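Local coordinates for lipoprotein (Bacillus anthracis, PDB 4JG9) that is of unknown function but may bind lipid and is probably held at the membrane by a lipidated N-terminal cysteine, at the interface of chains A and B. Residues are numbered along the deposited sequence; one frame, centred on the assembly and turned at random. Chains: chain A/B, Lipoprotein.

Contacts 1, 2 and 3 are neighbouring patches of one two-fold symmetric interface, so each recurs with the chains exchanged. The C-alpha centres of contacts 1 and 3 lie about 9 Å apart, and each is about 14 Å from that of contact 2. One N-terminal stretch feeds both close neighbours: B:Gln38 and B:Val39 enter contact 3, B:Asn40 and B:Ala41 enter contact 1, and both meet the short strand 117-118 of chain A. Residue 128 serves contact 1 from chain A and contact 2 from chain B. The exchange of arms suggests a dimer, although the deposited assembly alone does not prove one in solution.

Contact 1: the interface of chains A and B. Residues chain A 118-119, 121, 128, 148-150; chain B 40-41.
B:Asn40 plugs its carboxamide into a pocket of chain A bordered by A:Pro118, A:Phe121, A:Pro128, A:Ser148 and A:Pro150, and it hides far more surface than any other residue here. Its amide nitrogen gives two hydrogen bonds to backbone carbonyls. B:Asn40 ND2 lies 2.9 Å from A:Pro118 O, in a nearly straight bond (169° at the hydrogen) onto a lone pair in the carbonyl plane. B:Asn40 ND2 also lies 2.8 Å from A:Ser148 O, here tilted from the carbonyl plane. Both acceptors lie close to the plane of the amide, so the pair fixes the rotation of the group. At the other branch, B:Asn40 OD1 meets a water at 2.6 Å, and the same water lies 2.6 Å from the A:Ser148 hydroxyl OG. With CG anti to the carbonyl carbon (chi1 -80°), the asparagine projects its amide past A:Phe121, whose ring is turned 76° from the amide plane; A:Phe121 CE1 lies 3.9 Å from B:Asn40 CG. A:Phe121 and A:Pro128 supply the next most buried surface; the proline's CB and CG rest on B:Asn40 CB, while its CD abuts the B:Ala41 carbonyl. In the deposited assembly the site appears to anchor the N-terminal arm of one chain on the other.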
ATOM      1  N   PRO A 118       4.910  -1.449  -1.115  1.00 36.97           N
ATOM      2  CA  PRO A 118       5.343  -1.756   0.240  1.00 32.58           C
ATOM      3  C   PRO A 118       5.763  -3.206   0.308  1.00 38.77           C
ATOM      4  O   PRO A 118       5.239  -4.014  -0.442  1.00 37.99           O
ATOM      5  CB  PRO A 118       4.079  -1.539   1.064  1.00 35.97           C
ATOM      6  CG  PRO A 118       2.970  -1.769   0.112  1.00 31.50           C
ATOM      7  CD  PRO A 118       3.460  -1.234  -1.192  1.00 35.36           C
ATOM      8  N   LEU A 119       6.689  -3.544   1.187  1.00 38.92           N
ATOM      9  CA  LEU A 119       6.996  -4.911   1.371  1.00 43.82           C
ATOM     10  C   LEU A 119       6.806  -5.348   2.796  1.00 39.72           C
ATOM     11  O   LEU A 119       7.154  -6.476   3.078  1.00 43.75           O
ATOM     12  CB  LEU A 119       8.395  -5.254   0.855  1.00 47.40           C
ATOM     13  CG  LEU A 119       9.554  -4.306   1.126  1.00 49.20           C
ATOM     14  CD1 LEU A 119       9.865  -4.227   2.607  1.00 47.85           C
ATOM     15  CD2 LEU A 119      10.771  -4.774   0.359  1.00 49.39           C
ATOM     16  N   PHE A 121       5.129  -7.207   5.786  1.00 45.21           N
ATOM     17  CA  PHE A 121       4.037  -8.096   6.147  1.00 37.37           C
ATOM     18  C   PHE A 121       4.292  -8.463   7.588  1.00 39.53           C
ATOM     19  O   PHE A 121       4.856  -9.499   7.887  1.00 45.42           O
ATOM     20  CB  PHE A 121       4.017  -9.347   5.282  1.00 34.67           C
ATOM     21  CG  PHE A 121       3.415  -9.140   3.929  1.00 38.22           C
ATOM     22  CD1 PHE A 121       4.213  -8.911   2.833  1.00 35.65           C
ATOM     23  CD2 PHE A 121       2.050  -9.173   3.757  1.00 39.27           C
ATOM     24  CE1 PHE A 121       3.664  -8.722   1.588  1.00 38.34           C
ATOM     25  CE2 PHE A 121       1.491  -8.986   2.514  1.00 37.32           C
ATOM     26  CZ  PHE A 121       2.299  -8.759   1.428  1.00 38.72           C
ATOM     27  N   PRO A 128       0.294  -5.706   3.080  1.00 42.16           N
ATOM     28  CA  PRO A 128       1.629  -5.117   3.021  1.00 40.87           C
ATOM     29  C   PRO A 128       1.608  -3.663   3.504  1.00 42.96           C
ATOM     30  O   PRO A 128       0.731  -2.884   3.097  1.00 42.44           O
ATOM     31  CB  PRO A 128       1.969  -5.183   1.532  1.00 40.49           C
ATOM     32  CG  PRO A 128       0.655  -5.186   0.836  1.00 39.36           C
ATOM     33  CD  PRO A 128      -0.332  -5.835   1.753  1.00 39.85           C
ATOM     34  N   SER A 148       8.358  -9.469   1.805  1.00 43.81           N
ATOM     35  CA  SER A 148       8.051 -10.276   0.640  1.00 42.90           C
ATOM     36  C   SER A 148       8.099  -9.403  -0.613  1.00 44.23           C
ATOM     37  O   SER A 148       7.572  -8.294  -0.606  1.00 43.47           O
ATOM     38  CB  SER A 148       6.672 -10.926   0.798  1.00 42.80           C
ATOM     39  OG  SER A 148       6.439 -11.876  -0.235  1.00 45.17           O
ATOM     40  N   LEU A 149       8.754  -9.894  -1.663  1.00 43.30           N
ATOM     41  CA  LEU A 149       8.791  -9.227  -2.966  1.00 42.00           C
ATOM     42  C   LEU A 149       7.989 -10.040  -3.977  1.00 44.66           C
ATOM     43  O   LEU A 149       8.098 -11.269  -4.017  1.00 46.03           O
ATOM     44  CB  LEU A 149      10.224  -9.074  -3.478  1.00 51.76           C
ATOM     45  CG  LEU A 149      11.106  -7.935  -2.948  1.00 56.20           C
ATOM     46  CD1 LEU A 149      10.286  -6.656  -2.882  1.00 56.85           C
ATOM     47  CD2 LEU A 149      11.723  -8.277  -1.606  1.00 54.23           C
ATOM     48  N   PRO A 150       7.175  -9.360  -4.795  1.00 45.79           N
ATOM     49  CA  PRO A 150       6.237 -10.036  -5.700  1.00 46.98           C
ATOM     50  C   PRO A 150       6.867 -10.791  -6.864  1.00 49.69           C
ATOM     51  O   PRO A 150       6.217 -11.693  -7.386  1.00 53.13           O
ATOM     52  CB  PRO A 150       5.367  -8.889  -6.235  1.00 47.99           C
ATOM     53  CG  PRO A 150       6.180  -7.656  -6.038  1.00 47.87           C
ATOM     54  CD  PRO A 150       7.018  -7.895  -4.814  1.00 46.09           C
TER
ATOM     55  N   ASN B  40       3.025  -5.510  -4.278  1.00 42.01           N
ATOM     56  CA  ASN B  40       2.338  -6.392  -3.343  1.00 39.18           C
ATOM     57  C   ASN B  40       0.881  -5.963  -3.171  1.00 38.42           C
ATOM     58  O   ASN B  40       0.531  -4.798  -3.361  1.00 37.97           O
ATOM     59  CB  ASN B  40       3.027  -6.379  -1.981  1.00 37.25           C
ATOM     60  CG  ASN B  40       4.257  -7.259  -1.946  1.00 45.65           C
ATOM     61  OD1 ASN B  40       4.239  -8.373  -2.479  1.00 44.26           O
ATOM     62  ND2 ASN B  40       5.338  -6.768  -1.326  1.00 38.45           N
ATOM     63  N   ALA B  41       0.043  -6.911  -2.778  1.00 41.52           N
ATOM     64  CA  ALA B  41      -1.356  -6.643  -2.519  1.00 42.81           C
ATOM     65  C   ALA B  41      -1.748  -7.465  -1.295  1.00 45.33           C
ATOM     66  O   ALA B  41      -1.027  -8.381  -0.907  1.00 47.21           O
ATOM     67  CB  ALA B  41      -2.196  -7.030  -3.725  1.00 38.36           C
TER
HETATM   68  O   HOH W   1       5.289 -10.717  -2.275  1.00 40.99           O

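Contact 2: the interface of chains A and B. Residues chain A 42, 44, 105, 130-131, 163; chain B 127-128.
The backbone of B:Glu127 and B:Pro128 runs extended, and the glutamate side chain and the proline carbonyl meet chain A at separate points. B:Pro128 O receives a hydrogen bond from the indole nitrogen NE1 of A:Trp130 at 3.2 Å. The oxygen sits at the edge of the indole, in the ring plane, and the donor in turn lies in the carbonyl plane. The B:Pro128 ring crosses the indole at about a right angle, bringing B:Pro128 CG to 4.0 Å from A:Trp130 CZ2. Behind this pair, A:Pro42 CD lies over one face of the A:Trp130 indole, toward its rim, 3.5 Å above the plane.

B:Glu127 buries the most surface of the patch. Its chain runs extended beyond CG (chi2 167°), which carries the carboxylate past the indole, in the opposite direction to the tryptophan side chain, and on to A:Thr131. CG packs beside A:Pro42 on the way. A:Phe44 turns its edge to OE2, with ring and carboxylate planes 71° apart; A:Glu163 CA sits over the centre of one face of the phenylalanine ring and A:Pro42 CB over the other, toward the rim. The carboxylate of A:Glu163 comes to 4.5 Å between its OE2 and B:Glu127 OE2, a proximity of like charges that might raise the proton affinity of either.

A:Ser105 OG, hydrogen-bonded to A:Thr131 OG1 at 2.7 Å, may position that hydroxyl, which donates at 2.6 Å to B:Glu127 OE2 from above the carboxylate plane.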
ATOM      1  N   PRO A  42       3.130   7.018  -0.704  1.00 39.97           N
ATOM      2  CA  PRO A  42       3.173   8.027   0.361  1.00 40.26           C
ATOM      3  C   PRO A  42       3.621   9.376  -0.193  1.00 42.16           C
ATOM      4  O   PRO A  42       4.394   9.424  -1.145  1.00 42.00           O
ATOM      5  CB  PRO A  42       4.226   7.465   1.331  1.00 39.62           C
ATOM      6  CG  PRO A  42       4.173   5.976   1.105  1.00 41.97           C
ATOM      7  CD  PRO A  42       3.911   5.814  -0.374  1.00 35.86           C
ATOM      8  N   PHE A  44       5.692  11.430   0.868  1.00 47.76           N
ATOM      9  CA  PHE A  44       7.127  11.686   1.027  1.00 44.42           C
ATOM     10  C   PHE A  44       7.959  10.912   0.025  1.00 46.73           C
ATOM     11  O   PHE A  44       9.182  11.048  -0.007  1.00 50.37           O
ATOM     12  CB  PHE A  44       7.619  11.442   2.468  1.00 38.15           C
ATOM     13  CG  PHE A  44       7.245  10.094   3.031  1.00 36.02           C
ATOM     14  CD1 PHE A  44       8.053   8.982   2.815  1.00 40.79           C
ATOM     15  CD2 PHE A  44       6.083   9.944   3.790  1.00 34.32           C
ATOM     16  CE1 PHE A  44       7.714   7.722   3.352  1.00 38.79           C
ATOM     17  CE2 PHE A  44       5.733   8.705   4.328  1.00 38.13           C
ATOM     18  CZ  PHE A  44       6.553   7.587   4.113  1.00 37.42           C
ATOM     19  N   SER A 105      10.158   3.479   7.361  1.00 38.32           N
ATOM     20  CA  SER A 105       9.443   3.144   6.129  1.00 43.21           C
ATOM     21  C   SER A 105      10.369   2.549   5.071  1.00 42.48           C
ATOM     22  O   SER A 105      11.523   2.964   4.911  1.00 42.76           O
ATOM     23  CB  SER A 105       8.735   4.373   5.535  1.00 44.46           C
ATOM     24  OG  SER A 105       7.896   5.023   6.473  1.00 41.74           O
ATOM     25  N   TRP A 130       3.810   0.091   4.461  1.00 35.90           N
ATOM     26  CA  TRP A 130       4.948   0.931   4.103  1.00 36.62           C
ATOM     27  C   TRP A 130       5.880   1.078   5.286  1.00 41.92           C
ATOM     28  O   TRP A 130       7.107   1.176   5.127  1.00 44.26           O
ATOM     29  CB  TRP A 130       4.493   2.345   3.714  1.00 34.50           C
ATOM     30  CG  TRP A 130       3.422   2.429   2.657  1.00 37.52           C
ATOM     31  CD1 TRP A 130       2.084   2.628   2.858  1.00 37.57           C
ATOM     32  CD2 TRP A 130       3.607   2.356   1.237  1.00 36.47           C
ATOM     33  NE1 TRP A 130       1.424   2.679   1.646  1.00 37.85           N
ATOM     34  CE2 TRP A 130       2.337   2.503   0.638  1.00 35.48           C
ATOM     35  CE3 TRP A 130       4.726   2.180   0.414  1.00 38.23           C
ATOM     36  CZ2 TRP A 130       2.149   2.477  -0.749  1.00 36.89           C
ATOM     37  CZ3 TRP A 130       4.534   2.145  -0.971  1.00 42.47           C
ATOM     38  CH2 TRP A 130       3.251   2.294  -1.532  1.00 33.15           C
ATOM     39  N   THR A 131       5.279   1.122   6.474  1.00 36.80           N
ATOM     40  CA  THR A 131       5.943   1.654   7.656  1.00 37.20           C
ATOM     41  C   THR A 131       5.792   0.766   8.886  1.00 38.54           C
ATOM     42  O   THR A 131       4.722   0.216   9.133  1.00 43.59           O
ATOM     43  CB  THR A 131       5.350   3.051   7.957  1.00 36.13           C
ATOM     44  OG1 THR A 131       5.522   3.889   6.807  1.00 35.68           O
ATOM     45  CG2 THR A 131       5.995   3.704   9.184  1.00 35.95           C
ATOM     46  N   GLU A 163       9.524   9.792   8.046  1.00 40.80           N
ATOM     47  CA  GLU A 163       9.097  10.320   6.741  1.00 42.66           C
ATOM     48  C   GLU A 163      10.148  11.110   5.989  1.00 43.62           C
ATOM     49  O   GLU A 163       9.843  11.717   4.963  1.00 47.61           O
ATOM     50  CB  GLU A 163       7.800  11.141   6.863  1.00 36.87           C
ATOM     51  CG  GLU A 163       6.672  10.336   7.456  1.00 37.59           C
ATOM     52  CD  GLU A 163       5.301  10.944   7.203  1.00 46.19           C
ATOM     53  OE1 GLU A 163       5.242  12.070   6.652  1.00 47.42           O
ATOM     54  OE2 GLU A 163       4.289  10.275   7.546  1.00 41.88           O
TER
ATOM     55  N   GLU B 127       0.282   8.506   4.045  1.00 35.23           N
ATOM     56  CA  GLU B 127       0.281   7.179   3.439  1.00 36.47           C
ATOM     57  C   GLU B 127      -1.104   6.684   3.038  1.00 41.84           C
ATOM     58  O   GLU B 127      -2.064   6.785   3.799  1.00 45.41           O
ATOM     59  CB  GLU B 127       0.906   6.155   4.391  1.00 36.65           C
ATOM     60  CG  GLU B 127       2.405   6.392   4.694  1.00 40.90           C
ATOM     61  CD  GLU B 127       2.904   5.558   5.867  1.00 49.68           C
ATOM     62  OE1 GLU B 127       2.289   4.502   6.145  1.00 53.76           O
ATOM     63  OE2 GLU B 127       3.921   5.939   6.494  1.00 54.27           O
ATOM     64  N   PRO B 128      -1.204   6.106   1.844  1.00 42.16           N
ATOM     65  CA  PRO B 128      -2.447   5.477   1.407  1.00 40.87           C
ATOM     66  C   PRO B 128      -2.641   4.117   2.087  1.00 42.96           C
ATOM     67  O   PRO B 128      -1.700   3.309   2.144  1.00 42.44           O
ATOM     68  CB  PRO B 128      -2.234   5.300  -0.096  1.00 40.49           C
ATOM     69  CG  PRO B 128      -0.759   5.232  -0.272  1.00 39.36           C
ATOM     70  CD  PRO B 128      -0.144   6.044   0.823  1.00 39.85           C
TER

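Contact 3: the interface of chains A and B. Residues chain A 39, 115-117; chain B 38-39, 115-116.
A:Thr115 and B:Thr115 reach toward each other tip to tip through their methyl groups, the two CG2 atoms 4.0 Å apart. In each, a chi1 of -46° places the methyl CG2 anti to the backbone N, and from there it points at the partner. Each methyl also meets a valine of the partner chain at about a right angle: A:Thr115 CG2 lies 3.5 Å from B:Val39 CG1, and the symmetry-related pair, A:Val39 CG1 and B:Thr115 CG2, is separated by the same 3.5 Å. The methyl groups of two valines and two threonines thus pack together. A:Thr117 also crosses B:Val39 obliquely and adds to its burial. A:Thr117 OG1 approaches B:Val39 CA at 3.4 Å, and A:Thr117 CB also faces the valine, in van der Waals contact. A water-mediated link borders the patch: the water lies 3.2 Å from A:Thr115 OG1. The same water is 2.9 Å from B:Gln38 OE1, the side-chain carbonyl oxygen. Packing of this kind illustrates how small branched residues can mate identical surfaces. In the fold, residue 39 belongs to the N-terminal arm of each chain, while A:Thr115 and A:Pro116 lie at the end of the loop that leads from strand 102-110 into strand 117-118, where A:Thr117 begins.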
ATOM      1  N   VAL A  39      -0.774   3.756  -9.377  1.00 51.12           N
ATOM      2  CA  VAL A  39      -0.931   3.464  -7.953  1.00 50.54           C
ATOM      3  C   VAL A  39      -0.669   4.705  -7.119  1.00 47.76           C
ATOM      4  O   VAL A  39      -0.029   5.652  -7.589  1.00 46.14           O
ATOM      5  CB  VAL A  39       0.033   2.360  -7.463  1.00 48.58           C
ATOM      6  CG1 VAL A  39      -0.135   1.094  -8.281  1.00 39.01           C
ATOM      7  CG2 VAL A  39       1.468   2.855  -7.522  1.00 38.46           C
ATOM      8  N   THR A 115       6.553   2.067 -10.348  1.00 56.17           N
ATOM      9  CA  THR A 115       5.437   1.729  -9.477  1.00 56.45           C
ATOM     10  C   THR A 115       5.937   1.274  -8.104  1.00 53.72           C
ATOM     11  O   THR A 115       6.372   0.139  -7.946  1.00 56.41           O
ATOM     12  CB  THR A 115       4.613   0.602 -10.085  1.00 59.03           C
ATOM     13  OG1 THR A 115       4.377   0.884 -11.464  1.00 68.77           O
ATOM     14  CG2 THR A 115       3.305   0.477  -9.376  1.00 56.61           C
ATOM     15  N   PRO A 116       5.860   2.157  -7.102  1.00 45.65           N
ATOM     16  CA  PRO A 116       6.357   1.812  -5.768  1.00 42.93           C
ATOM     17  C   PRO A 116       5.432   0.828  -5.071  1.00 44.69           C
ATOM     18  O   PRO A 116       4.248   0.749  -5.386  1.00 48.77           O
ATOM     19  CB  PRO A 116       6.347   3.150  -5.030  1.00 40.22           C
ATOM     20  CG  PRO A 116       5.268   3.941  -5.719  1.00 41.11           C
ATOM     21  CD  PRO A 116       5.338   3.535  -7.169  1.00 42.20           C
ATOM     22  N   THR A 117       5.986   0.038  -4.171  1.00 40.37           N
ATOM     23  CA  THR A 117       5.198  -0.923  -3.437  1.00 36.12           C
ATOM     24  C   THR A 117       5.767  -1.088  -2.051  1.00 38.54           C
ATOM     25  O   THR A 117       6.946  -0.871  -1.828  1.00 38.13           O
ATOM     26  CB  THR A 117       5.166  -2.285  -4.150  1.00 46.38           C
ATOM     27  OG1 THR A 117       4.228  -3.147  -3.504  1.00 44.23           O
ATOM     28  CG2 THR A 117       6.525  -2.928  -4.127  1.00 39.32           C
TER
ATOM     29  N   GLN B  38       4.782  -6.656 -10.067  1.00 59.80           N
ATOM     30  CA  GLN B  38       5.317  -5.324  -9.787  1.00 56.10           C
ATOM     31  C   GLN B  38       5.058  -4.763  -8.393  1.00 52.85           C
ATOM     32  O   GLN B  38       5.848  -3.957  -7.889  1.00 49.30           O
ATOM     33  CB  GLN B  38       4.795  -4.359 -10.848  1.00 62.45           C
ATOM     34  CG  GLN B  38       5.081  -4.852 -12.268  1.00 68.59           C
ATOM     35  CD  GLN B  38       6.558  -4.850 -12.599  1.00 70.77           C
ATOM     36  OE1 GLN B  38       7.251  -3.863 -12.360  1.00 73.33           O
ATOM     37  NE2 GLN B  38       7.058  -5.973 -13.105  1.00 70.45           N
ATOM     38  N   VAL B  39       3.945  -5.150  -7.782  1.00 51.12           N
ATOM     39  CA  VAL B  39       3.594  -4.634  -6.459  1.00 50.54           C
ATOM     40  C   VAL B  39       3.017  -5.737  -5.590  1.00 47.76           C
ATOM     41  O   VAL B  39       2.559  -6.764  -6.103  1.00 46.14           O
ATOM     42  CB  VAL B  39       2.552  -3.496  -6.522  1.00 48.58           C
ATOM     43  CG1 VAL B  39       3.035  -2.369  -7.414  1.00 39.01           C
ATOM     44  CG2 VAL B  39       1.217  -4.035  -7.009  1.00 38.46           C
ATOM     45  N   THR B 115      -2.508  -3.844 -11.543  1.00 56.17           N
ATOM     46  CA  THR B 115      -1.764  -3.343 -10.396  1.00 56.45           C
ATOM     47  C   THR B 115      -2.706  -2.693  -9.379  1.00 53.72           C
ATOM     48  O   THR B 115      -3.136  -1.561  -9.565  1.00 56.41           O
ATOM     49  CB  THR B 115      -0.746  -2.301 -10.840  1.00 59.03           C
ATOM     50  OG1 THR B 115      -0.044  -2.788 -11.983  1.00 68.77           O
ATOM     51  CG2 THR B 115       0.228  -2.029  -9.741  1.00 56.61           C
ATOM     52  N   PRO B 116      -3.015  -3.407  -8.291  1.00 45.65           N
ATOM     53  CA  PRO B 116      -3.944  -2.872  -7.291  1.00 42.93           C
ATOM     54  C   PRO B 116      -3.299  -1.765  -6.474  1.00 44.69           C
ATOM     55  O   PRO B 116      -2.078  -1.702  -6.356  1.00 48.77           O
ATOM     56  CB  PRO B 116      -4.235  -4.078  -6.399  1.00 40.22           C
ATOM     57  CG  PRO B 116      -3.005  -4.935  -6.527  1.00 41.11           C
ATOM     58  CD  PRO B 116      -2.544  -4.763  -7.952  1.00 42.20           C
TER
HETATM   59  O   HOH W   2       5.266  -1.841 -12.870  1.00 55.25           O